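Local coordinates for protein tetracycline Repressor, class A (Pseudomonas sp., PDB 5MRU) that represses the tetracycline resistance gene by binding its operator DNA, and loses affinity for that DNA when tetracycline binds, at residues 25-30 with 49-54. Numbering follows the deposited sequence.
Sequences LTTRKL and RALLDA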
loop_
_atom_site.group_PDB
_atom_site.type_symbol
_atom_site.label_atom_id
_atom_site.label_comp_id
_atom_site.label_asym_id
_atom_site.label_seq_id
_atom_site.Cartn_x
_atom_site.Cartn_y
_atom_site.Cartn_z
ATOM N N LEU A 25 -3.074 7.121 18.576
ATOM C CA LEU A 25 -2.855 8.570 18.536
ATOM C C LEU A 25 -4.177 9.334 18.514
ATOM O O LEU A 25 -4.957 9.203 17.588
ATOM C CB LEU A 25 -2.068 8.941 17.298
ATOM C CG LEU A 25 -1.957 10.428 16.962
ATOM C CD1 LEU A 25 -1.020 11.085 17.937
ATOM C CD2 LEU A 25 -1.447 10.671 15.545
ATOM N N THR A 26 -4.420 10.156 19.516
ATOM C CA THR A 26 -5.538 11.095 19.489
ATOM C C THR A 26 -5.100 12.476 19.948
ATOM O O THR A 26 -4.099 12.654 20.634
ATOM C CB THR A 26 -6.662 10.675 20.444
ATOM O OG1 THR A 26 -6.234 10.923 21.787
ATOM C CG2 THR A 26 -7.002 9.214 20.281
ATOM N N THR A 27 -5.895 13.470 19.599
ATOM C CA THR A 27 -5.619 14.845 19.996
ATOM C C THR A 27 -5.650 15.014 21.516
ATOM O O THR A 27 -4.852 15.773 22.049
ATOM C CB THR A 27 -6.610 15.824 19.319
ATOM O OG1 THR A 27 -7.942 15.499 19.708
ATOM C CG2 THR A 27 -6.512 15.746 17.776
ATOM N N ARG A 28 -6.542 14.332 22.237
ATOM C CA ARG A 28 -6.488 14.428 23.706
ATOM C C ARG A 28 -5.107 13.943 24.215
ATOM O O ARG A 28 -4.526 14.566 25.103
ATOM C CB ARG A 28 -7.641 13.670 24.397
ATOM N N LYS A 29 -4.570 12.864 23.635
ATOM C CA LYS A 29 -3.288 12.341 24.085
ATOM C C LYS A 29 -2.177 13.258 23.644
ATOM O O LYS A 29 -1.198 13.442 24.367
ATOM C CB LYS A 29 -3.034 10.924 23.591
ATOM C CG LYS A 29 -3.843 9.866 24.315
ATOM C CD LYS A 29 -3.383 8.443 23.978
ATOM C CE LYS A 29 -4.342 7.379 24.527
ATOM N NZ LYS A 29 -4.784 6.469 23.424
ATOM N N LEU A 30 -2.317 13.852 22.470
ATOM C CA LEU A 30 -1.348 14.856 22.062
ATOM C C LEU A 30 -1.221 15.955 23.133
ATOM O O LEU A 30 -0.106 16.291 23.538
ATOM C CB LEU A 30 -1.717 15.462 20.704
ATOM C CG LEU A 30 -0.759 16.536 20.155
ATOM C CD1 LEU A 30 0.714 16.124 20.266
ATOM C CD2 LEU A 30 -1.103 16.857 18.700
ATOM N N ARG A 49 -8.251 13.164 11.228
ATOM C CA ARG A 49 -7.803 12.990 9.877
ATOM C C ARG A 49 -6.928 14.149 9.479
ATOM O O ARG A 49 -5.953 14.003 8.718
ATOM C CB ARG A 49 -9.022 12.913 8.972
ATOM C CG ARG A 49 -8.655 12.436 7.579
ATOM C CD ARG A 49 -7.728 11.224 7.587
ATOM N NE ARG A 49 -6.366 11.544 7.208
ATOM C CZ ARG A 49 -5.427 10.650 6.870
ATOM N NH1 ARG A 49 -5.641 9.333 6.861
ATOM N NH2 ARG A 49 -4.237 11.108 6.532
ATOM N N ALA A 50 -7.311 15.304 10.003
ATOM C CA ALA A 50 -6.599 16.557 9.805
ATOM C C ALA A 50 -5.227 16.483 10.474
ATOM O O ALA A 50 -4.247 16.970 9.919
ATOM C CB ALA A 50 -7.399 17.704 10.391
ATOM N N LEU A 51 -5.165 15.893 11.662
ATOM C CA LEU A 51 -3.888 15.642 12.317
ATOM C C LEU A 51 -2.991 14.750 11.466
ATOM O O LEU A 51 -1.798 15.050 11.296
ATOM C CB LEU A 51 -4.072 15.005 13.711
ATOM C CG LEU A 51 -2.792 14.632 14.476
ATOM C CD1 LEU A 51 -1.716 15.721 14.466
ATOM C CD2 LEU A 51 -3.122 14.203 15.899
ATOM N N LEU A 52 -3.562 13.670 10.934
ATOM C CA LEU A 52 -2.786 12.742 10.145
ATOM C C LEU A 52 -2.437 13.385 8.782
ATOM O O LEU A 52 -1.420 13.062 8.182
ATOM C CB LEU A 52 -3.543 11.426 9.968
ATOM C CG LEU A 52 -3.989 10.716 11.252
ATOM C CD1 LEU A 52 -4.725 9.410 10.967
ATOM C CD2 LEU A 52 -2.820 10.450 12.156
ATOM N N ASP A 53 -3.258 14.290 8.270
ATOM C CA ASP A 53 -2.842 14.983 7.037
ATOM C C ASP A 53 -1.623 15.858 7.270
ATOM O O ASP A 53 -0.688 15.847 6.471
ATOM C CB ASP A 53 -3.978 15.766 6.407
ATOM C CG ASP A 53 -4.958 14.857 5.688
ATOM O OD1 ASP A 53 -4.721 13.627 5.622
ATOM O OD2 ASP A 53 -5.988 15.370 5.182
ATOM N N ALA A 54 -1.613 16.576 8.390
ATOM C CA ALA A 54 -0.465 17.389 8.774
ATOM C C ALA A 54 0.790 16.504 8.999
ATOM O O ALA A 54 1.889 16.826 8.527
ATOM C CB ALA A 54 -0.787 18.211 10.013
#
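L51 meets L25, T27 and L30 through a single methyl, CD2, and the contact between the segments is wholly apolar. L25 and L51 meet end to end, with L25 CD2 3.9 Å from L51 CD2. Both have CG anti to the backbone N (chi1 170° and 177°), which extends each leucine toward the opposite segment. L30 CD2 comes to 4.4 Å from L51 CD2. T27 passes L51 in the opposite direction, and T27 CG2 lies 4.2 Å from L51 CD2. L52 runs alongside L25 in the opposite sense, and its CD2 lies 3.7 Å from L25 CD2. The contact joins the start of helix 27-34, the first helix of the DNA-binding helix-turn-helix, to helix 48-63, which connects the DNA-binding domain to the ligand-binding core. Helix 7-24 also packs here: L16 touches L25, A13 touches L30 and V22 touches L52. No hydrogen bond or salt bridge joins the two segments. T26 is the N-cap of helix 27-34, and its OG1 accepts from K29 N at 3.2 Å. In helix 48-63, R49 NH2 forms a salt bridge to D53 OD1 at 2.7 Å, with the oxygen tilted 25° from the guanidinium plane. R49 NH2 also bonds to the carbonyl O of I99, the residue before H100, which lines the anhydrotetracycline pocket and probably binds magnesium.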